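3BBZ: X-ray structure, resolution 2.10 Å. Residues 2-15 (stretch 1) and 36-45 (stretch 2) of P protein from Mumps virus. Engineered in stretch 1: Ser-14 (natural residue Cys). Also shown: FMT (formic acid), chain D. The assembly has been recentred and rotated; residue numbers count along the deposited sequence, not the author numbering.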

ATOM      1  N   GLY A   2       6.036  -5.208 -11.960  1.00 18.98           N
ATOM      2  CA  GLY A   2       4.865  -4.241 -12.013  1.00 17.48           C
ATOM      3  C   GLY A   2       4.239  -3.960 -10.640  1.00 16.48           C
ATOM      4  O   GLY A   2       3.009  -3.862 -10.507  1.00 15.68           O
ATOM      5  N   GLN A   3       5.104  -3.779  -9.641  1.00 15.03           N
ATOM      6  CA  GLN A   3       4.710  -3.675  -8.247  1.00 13.70           C
ATOM      7  C   GLN A   3       3.779  -2.525  -7.883  1.00 11.49           C
ATOM      8  O   GLN A   3       2.950  -2.692  -7.039  1.00 12.19           O
ATOM      9  CB  GLN A   3       5.941  -3.639  -7.342  1.00 14.03           C
ATOM     10  CG  GLN A   3       6.458  -5.024  -6.979  1.00 17.51           C
ATOM     11  CD  GLN A   3       5.472  -5.857  -6.121  1.00 21.74           C
ATOM     12  OE1 GLN A   3       5.591  -5.879  -4.912  1.00 24.19           O
ATOM     13  NE2 GLN A   3       4.536  -6.573  -6.763  1.00 22.44           N
ATOM     14  N   LYS A   4       3.897  -1.371  -8.498  1.00  9.13           N
ATOM     15  CA  LYS A   4       3.014  -0.274  -8.114  1.00  8.80           C
ATOM     16  C   LYS A   4       1.552  -0.497  -8.442  1.00  6.69           C
ATOM     17  O   LYS A   4       0.700  -0.028  -7.705  1.00  7.98           O
ATOM     18  CB  LYS A   4       3.470   1.068  -8.688  1.00  7.64           C
ATOM     19  CG  LYS A   4       4.806   1.463  -8.183  1.00 11.13           C
ATOM     20  CD  LYS A   4       4.684   2.531  -7.144  1.00 13.29           C
ATOM     21  CE  LYS A   4       5.898   3.360  -7.336  1.00 13.72           C
ATOM     22  NZ  LYS A   4       5.701   4.696  -6.857  1.00 10.22           N
ATOM     23  N   VAL A   5       1.276  -1.143  -9.560  1.00  5.09           N
ATOM     24  CA  VAL A   5      -0.099  -1.513  -9.953  1.00  3.61           C
ATOM     25  C   VAL A   5      -0.611  -2.549  -8.973  1.00  3.31           C
ATOM     26  O   VAL A   5      -1.691  -2.383  -8.430  1.00  2.00           O
ATOM     27  CB  VAL A   5      -0.173  -2.050 -11.393  1.00  3.15           C
ATOM     28  CG1 VAL A   5      -1.615  -2.463 -11.799  1.00  2.41           C
ATOM     29  CG2 VAL A   5       0.428  -0.984 -12.357  1.00  2.00           C
ATOM     30  N   MET A   6       0.195  -3.590  -8.733  1.00  4.42           N
ATOM     31  CA  MET A   6      -0.134  -4.656  -7.785  1.00  4.43           C
ATOM     32  C   MET A   6      -0.436  -4.115  -6.397  1.00  3.20           C
ATOM     33  O   MET A   6      -1.454  -4.480  -5.807  1.00  2.98           O
ATOM     34  CB  MET A   6       1.031  -5.665  -7.683  1.00  6.22           C
ATOM     35  CG  MET A   6       1.256  -6.594  -8.870  1.00  8.41           C
ATOM     36  SD  MET A   6      -0.270  -7.236  -9.602  1.00 19.19           S
ATOM     37  CE  MET A   6      -0.614  -6.054 -10.929  1.00 15.52           C
ATOM     38  N   ILE A   7       0.444  -3.255  -5.861  1.00  2.30           N
ATOM     39  CA  ILE A   7       0.239  -2.678  -4.500  1.00  2.00           C
ATOM     40  C   ILE A   7      -0.924  -1.693  -4.488  1.00  2.41           C
ATOM     41  O   ILE A   7      -1.640  -1.645  -3.490  1.00  2.95           O
ATOM     42  CB  ILE A   7       1.535  -2.078  -3.868  1.00  2.00           C
ATOM     43  CG1 ILE A   7       2.675  -3.130  -3.857  1.00  2.00           C
ATOM     44  CG2 ILE A   7       1.295  -1.522  -2.427  1.00  2.00           C
ATOM     45  CD1 ILE A   7       4.107  -2.490  -3.744  1.00  2.50           C
ATOM     46  N   THR A   8      -1.175  -0.951  -5.577  1.00  2.00           N
ATOM     47  CA  THR A   8      -2.390  -0.127  -5.617  1.00  3.51           C
ATOM     48  C   THR A   8      -3.644  -1.005  -5.512  1.00  4.52           C
ATOM     49  O   THR A   8      -4.553  -0.649  -4.808  1.00  4.19           O
ATOM     50  CB  THR A   8      -2.493   0.800  -6.824  1.00  3.06           C
ATOM     51  OG1 THR A   8      -1.313   1.586  -6.893  1.00  6.09           O
ATOM     52  CG2 THR A   8      -3.710   1.741  -6.720  1.00  3.14           C
ATOM     53  N   LYS A   9      -3.649  -2.168  -6.181  1.00  4.97           N
ATOM     54  CA  LYS A   9      -4.775  -3.098  -6.087  1.00  5.06           C
ATOM     55  C   LYS A   9      -4.866  -3.726  -4.727  1.00  5.65           C
ATOM     56  O   LYS A   9      -5.986  -3.953  -4.235  1.00  5.44           O
ATOM     57  CB  LYS A   9      -4.671  -4.176  -7.172  1.00  5.56           C
ATOM     58  CG  LYS A   9      -4.735  -3.568  -8.603  1.00  3.66           C
ATOM     59  CD  LYS A   9      -4.729  -4.557  -9.690  1.00  5.78           C
ATOM     60  CE  LYS A   9      -6.050  -5.396  -9.711  1.00 11.31           C
ATOM     61  NZ  LYS A   9      -7.293  -4.558  -9.725  1.00 16.56           N
ATOM     62  N   MET A  10      -3.721  -3.999  -4.099  1.00  5.38           N
ATOM     63  CA  MET A  10      -3.739  -4.453  -2.705  1.00  7.95           C
ATOM     64  C   MET A  10      -4.457  -3.502  -1.779  1.00  5.52           C
ATOM     65  O   MET A  10      -5.203  -3.914  -0.913  1.00  5.78           O
ATOM     66  CB  MET A  10      -2.342  -4.751  -2.142  1.00  7.54           C
ATOM     67  CG  MET A  10      -1.730  -6.022  -2.691  1.00  9.24           C
ATOM     68  SD  MET A  10      -0.072  -6.164  -2.031  1.00 15.49           S
ATOM     69  CE  MET A  10       0.654  -7.293  -3.159  1.00 13.19           C
ATOM     70  N   ILE A  11      -4.216  -2.226  -1.959  1.00  5.94           N
ATOM     71  CA  ILE A  11      -4.776  -1.221  -1.083  1.00  5.51           C
ATOM     72  C   ILE A  11      -6.286  -1.182  -1.285  1.00  7.21           C
ATOM     73  O   ILE A  11      -7.056  -1.246  -0.326  1.00  8.46           O
ATOM     74  CB  ILE A  11      -4.164   0.186  -1.372  1.00  4.78           C
ATOM     75  CG1 ILE A  11      -2.684   0.188  -1.038  1.00  2.70           C
ATOM     76  CG2 ILE A  11      -4.896   1.256  -0.501  1.00  3.28           C
ATOM     77  CD1 ILE A  11      -1.872   1.311  -1.708  1.00  5.14           C
ATOM     78  N   THR A  12      -6.707  -1.063  -2.547  1.00  9.32           N
ATOM     79  CA  THR A  12      -8.131  -1.091  -2.928  1.00 10.52           C
ATOM     80  C   THR A  12      -8.875  -2.305  -2.317  1.00 11.48           C
ATOM     81  O   THR A  12      -9.972  -2.155  -1.748  1.00 11.72           O
ATOM     82  CB  THR A  12      -8.271  -0.964  -4.479  1.00 11.06           C
ATOM     83  OG1 THR A  12      -7.843   0.352  -4.891  1.00 13.52           O
ATOM     84  CG2 THR A  12      -9.706  -1.160  -4.973  1.00 11.04           C
ATOM     85  N   ASP A  13      -8.241  -3.481  -2.353  1.00 12.24           N
ATOM     86  CA  ASP A  13      -8.880  -4.721  -1.924  1.00 14.16           C
ATOM     87  C   ASP A  13      -8.935  -4.898  -0.417  1.00 16.05           C
ATOM     88  O   ASP A  13      -9.858  -5.535   0.093  1.00 15.72           O
ATOM     89  CB  ASP A  13      -8.148  -5.935  -2.504  1.00 13.91           C
ATOM     90  CG  ASP A  13      -8.476  -6.173  -3.953  1.00 16.79           C
ATOM     91  OD1 ASP A  13      -9.511  -5.643  -4.412  1.00 19.00           O
ATOM     92  OD2 ASP A  13      -7.708  -6.914  -4.634  1.00 20.30           O
ATOM     93  N   SER A  14      -7.929  -4.365   0.274  1.00 16.76           N
ATOM     94  CA  SER A  14      -7.671  -4.725   1.628  1.00 20.23           C
ATOM     95  C   SER A  14      -8.131  -3.607   2.557  1.00 21.02           C
ATOM     96  O   SER A  14      -8.762  -3.857   3.574  1.00 21.11           O
ATOM     97  CB  SER A  14      -6.169  -5.034   1.831  1.00 20.78           C
ATOM     98  OG  SER A  14      -5.643  -6.022   0.891  1.00 24.12           O
ATOM     99  N   VAL A  15      -7.790  -2.380   2.189  1.00 22.58           N
ATOM    100  CA  VAL A  15      -8.087  -1.184   2.993  1.00 23.49           C
ATOM    101  C   VAL A  15      -9.464  -0.604   2.620  1.00 23.88           C
ATOM    102  O   VAL A  15      -9.663  -0.050   1.516  1.00 24.35           O
ATOM    103  CB  VAL A  15      -6.942  -0.121   2.859  1.00 22.97           C
ATOM    104  CG1 VAL A  15      -7.117   1.003   3.865  1.00 23.47           C
ATOM    105  CG2 VAL A  15      -5.560  -0.803   3.029  1.00 22.84           C
TER
HETATM  106  C   FMT D   1       4.631  -0.521 -11.634  1.00 10.92           C
HETATM  107  O1  FMT D   1       5.682  -0.752 -11.029  1.00 14.18           O
HETATM  108  O2  FMT D   1       3.857  -1.384 -11.992  1.00  9.12           O
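Stretch 2, residues 36-45: ALNDIKRDII

Stretch 2 is helical over its whole length, residues 36 to 45 forming part of a helix that begins earlier in the chain and continues beyond it. It lies alongside the helix of residues 3 to 14 with the two N-to-C directions nearly parallel, at a crossing angle of 17° and a closest approach of the axes of 10.5 Å. Because the angle is so shallow, the helices stay in register for several turns: the CA of Gln-3 lies 8.0 Å from the CA of Leu-37, the CA of Ile-7 lies 7.0 Å from the CA of Lys-41, and the CA of Ile-11 lies 6.8 Å from the CA of Ile-44. The backbones thus draw somewhat closer toward their C-terminal ends. Within stretch 2 the usual i to i+4 ladder runs from Ile-40 N, bonded to Ala-36 O, through Ile-45 N, bonded to Lys-41 O. No hydrogen bond joins the two stretches; shape and apolar packing dominate the contact, which buries 492 Å² counting both sides.

Two isoleucine knobs, one from each helix, interlock. Ile-7 enters the hollow bounded by Leu-37, Ile-40, Lys-41 and Ile-44. Its CD1 lies 4.0 Å from CB of Leu-37, its CG1 is 3.6 Å from CG of Lys-41, and its CG2 lies 4.2 Å from CG2 of Ile-40. A branched aliphatic side chain suits this pocket, since its separate arms can touch several walls at once. Ile-44 answers from the other helix, sitting among Ile-7, Met-10, Ile-11 and Ser-14, and it has the largest area covered by the opposing stretch. Its CD1 comes within 3.5 Å of both CG2 of Ile-7 and CG1 of Ile-11, while its CG2 lies 4.3 Å from CB of Met-10 and 4.0 Å from CB of Ser-14, an engineered residue. The OG of Ser-14 donates a hydrogen bond to Met-10 O at 2.8 Å, so its hydroxyl is satisfied within its own helix while its CB meets the isoleucine.

Leu-37 extends the apolar seam toward the N-terminal end. In the m, t rotamer, its CD1 lies 4.0 Å from CB of Gln-3 and its CD2 4.4 Å from CD of Lys-4. Both partners present aliphatic carbon here, which lets polar residues border a buried leucine.

Lys-41 shows how a long side chain can serve at such a border. Its CA-to-CB bond points sideways, but the chain comes nearer farther out, its methylenes covering one side of the Ile-7 knob; its CD also lies 4.2 Å from CE of Met-10, whose flexible thioether reaches along the seam. The modelled separation of 2.2 Å between NZ of Lys-41 and OE1 of Gln-3 is too short to be real, and the packing is best read from the carbons. Arg-42 and Asp-43, by contrast, do not touch stretch 1; they pair through a salt bridge, with NE of Arg-42 3.1 Å from OD1 of Asp-43.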

ATOM      1  N   ALA A  36      11.466   0.119   0.265  1.00  6.13           N
ATOM      2  CA  ALA A  36      10.296   0.929   0.601  1.00  5.25           C
ATOM      3  C   ALA A  36       8.993   0.246   0.250  1.00  5.25           C
ATOM      4  O   ALA A  36       8.021   0.338   1.012  1.00  5.53           O
ATOM      5  CB  ALA A  36      10.356   2.259  -0.109  1.00  5.08           C
ATOM      6  N   LEU A  37       8.966  -0.415  -0.905  1.00  4.67           N
ATOM      7  CA  LEU A  37       7.766  -1.106  -1.353  1.00  5.33           C
ATOM      8  C   LEU A  37       7.430  -2.304  -0.459  1.00  4.90           C
ATOM      9  O   LEU A  37       6.258  -2.479  -0.112  1.00  5.44           O
ATOM     10  CB  LEU A  37       7.845  -1.455  -2.828  1.00  5.69           C
ATOM     11  CG  LEU A  37       7.946  -0.292  -3.858  1.00  6.71           C
ATOM     12  CD1 LEU A  37       7.954  -0.859  -5.279  1.00  8.63           C
ATOM     13  CD2 LEU A  37       6.844   0.729  -3.748  1.00  6.19           C
ATOM     14  N   ASN A  38       8.447  -3.049  -0.004  1.00  3.02           N
ATOM     15  CA  ASN A  38       8.245  -4.175   0.915  1.00  3.08           C
ATOM     16  C   ASN A  38       7.641  -3.716   2.248  1.00  2.84           C
ATOM     17  O   ASN A  38       6.749  -4.374   2.802  1.00  3.63           O
ATOM     18  CB  ASN A  38       9.559  -4.908   1.194  1.00  2.15           C
ATOM     19  CG  ASN A  38      10.004  -5.796   0.014  1.00  5.05           C
ATOM     20  OD1 ASN A  38       9.246  -6.032  -0.908  1.00  8.58           O
ATOM     21  ND2 ASN A  38      11.233  -6.273   0.055  1.00  4.01           N
ATOM     22  N   ASP A  39       8.121  -2.574   2.730  1.00  3.72           N
ATOM     23  CA  ASP A  39       7.637  -1.976   3.976  1.00  4.48           C
ATOM     24  C   ASP A  39       6.169  -1.524   3.853  1.00  4.33           C
ATOM     25  O   ASP A  39       5.369  -1.744   4.758  1.00  4.87           O
ATOM     26  CB  ASP A  39       8.503  -0.800   4.358  1.00  5.96           C
ATOM     27  CG  ASP A  39       9.895  -1.202   4.858  1.00  9.26           C
ATOM     28  OD1 ASP A  39      10.263  -2.417   4.880  1.00 12.10           O
ATOM     29  OD2 ASP A  39      10.618  -0.239   5.205  1.00 14.60           O
ATOM     30  N   ILE A  40       5.803  -0.949   2.714  1.00  3.65           N
ATOM     31  CA  ILE A  40       4.399  -0.621   2.450  1.00  3.67           C
ATOM     32  C   ILE A  40       3.522  -1.876   2.380  1.00  3.29           C
ATOM     33  O   ILE A  40       2.508  -1.956   3.049  1.00  3.39           O
ATOM     34  CB  ILE A  40       4.260   0.235   1.161  1.00  3.05           C
ATOM     35  CG1 ILE A  40       4.987   1.550   1.357  1.00  4.11           C
ATOM     36  CG2 ILE A  40       2.770   0.556   0.881  1.00  2.00           C
ATOM     37  CD1 ILE A  40       5.205   2.381   0.036  1.00  4.78           C
ATOM     38  N   LYS A  41       3.956  -2.871   1.608  1.00  3.35           N
ATOM     39  CA  LYS A  41       3.320  -4.197   1.576  1.00  2.80           C
ATOM     40  C   LYS A  41       3.186  -4.844   2.944  1.00  3.69           C
ATOM     41  O   LYS A  41       2.096  -5.345   3.301  1.00  3.02           O
ATOM     42  CB  LYS A  41       4.064  -5.119   0.598  1.00  3.62           C
ATOM     43  CG  LYS A  41       3.788  -4.702  -0.870  1.00  2.44           C
ATOM     44  CD  LYS A  41       4.283  -5.734  -1.869  1.00  7.56           C
ATOM     45  CE  LYS A  41       5.774  -5.839  -1.812  1.00  8.10           C
ATOM     46  NZ  LYS A  41       6.188  -6.739  -2.948  1.00 11.03           N
ATOM     47  N   ARG A  42       4.265  -4.783   3.729  1.00  3.64           N
ATOM     48  CA  ARG A  42       4.225  -5.290   5.105  1.00  4.40           C
ATOM     49  C   ARG A  42       3.077  -4.605   5.885  1.00  4.37           C
ATOM     50  O   ARG A  42       2.276  -5.284   6.536  1.00  3.59           O
ATOM     51  CB  ARG A  42       5.565  -5.019   5.789  1.00  3.81           C
ATOM     52  CG  ARG A  42       5.617  -5.327   7.252  1.00  4.76           C
ATOM     53  CD  ARG A  42       6.796  -4.525   7.888  1.00  8.43           C
ATOM     54  NE  ARG A  42       6.542  -3.084   7.871  1.00  6.10           N
ATOM     55  CZ  ARG A  42       7.489  -2.147   7.989  1.00  5.39           C
ATOM     56  NH1 ARG A  42       8.761  -2.469   8.101  1.00  2.00           N
ATOM     57  NH2 ARG A  42       7.140  -0.868   7.978  1.00  3.48           N
ATOM     58  N   ASP A  43       2.990  -3.272   5.819  1.00  4.62           N
ATOM     59  CA  ASP A  43       1.928  -2.581   6.586  1.00  4.72           C
ATOM     60  C   ASP A  43       0.511  -2.787   6.050  1.00  3.83           C
ATOM     61  O   ASP A  43      -0.404  -2.778   6.849  1.00  5.14           O
ATOM     62  CB  ASP A  43       2.247  -1.108   6.789  1.00  5.54           C
ATOM     63  CG  ASP A  43       3.505  -0.917   7.625  1.00  8.14           C
ATOM     64  OD1 ASP A  43       3.822  -1.827   8.468  1.00  6.08           O
ATOM     65  OD2 ASP A  43       4.187   0.106   7.411  1.00 12.28           O
ATOM     66  N   ILE A  44       0.326  -2.939   4.736  1.00  3.30           N
ATOM     67  CA  ILE A  44      -0.963  -3.348   4.135  1.00  3.88           C
ATOM     68  C   ILE A  44      -1.429  -4.714   4.656  1.00  4.61           C
ATOM     69  O   ILE A  44      -2.581  -4.880   5.117  1.00  5.11           O
ATOM     70  CB  ILE A  44      -0.953  -3.343   2.594  1.00  3.31           C
ATOM     71  CG1 ILE A  44      -0.847  -1.928   2.077  1.00  5.47           C
ATOM     72  CG2 ILE A  44      -2.312  -3.869   2.046  1.00  3.15           C
ATOM     73  CD1 ILE A  44      -0.414  -1.839   0.620  1.00  4.03           C
ATOM     74  N   ILE A  45      -0.509  -5.679   4.682  1.00  6.15           N
ATOM     75  CA  ILE A  45      -0.837  -7.048   5.145  1.00  6.31           C
ATOM     76  C   ILE A  45      -1.264  -7.044   6.611  1.00  7.05           C
ATOM     77  O   ILE A  45      -2.233  -7.698   6.973  1.00  7.07           O
ATOM     78  CB  ILE A  45       0.369  -8.021   4.938  1.00  6.42           C
ATOM     79  CG1 ILE A  45       0.662  -8.194   3.459  1.00  5.13           C
ATOM     80  CG2 ILE A  45       0.086  -9.387   5.560  1.00  6.28           C
ATOM     81  CD1 ILE A  45       2.123  -8.663   3.130  1.00  6.21           C
TER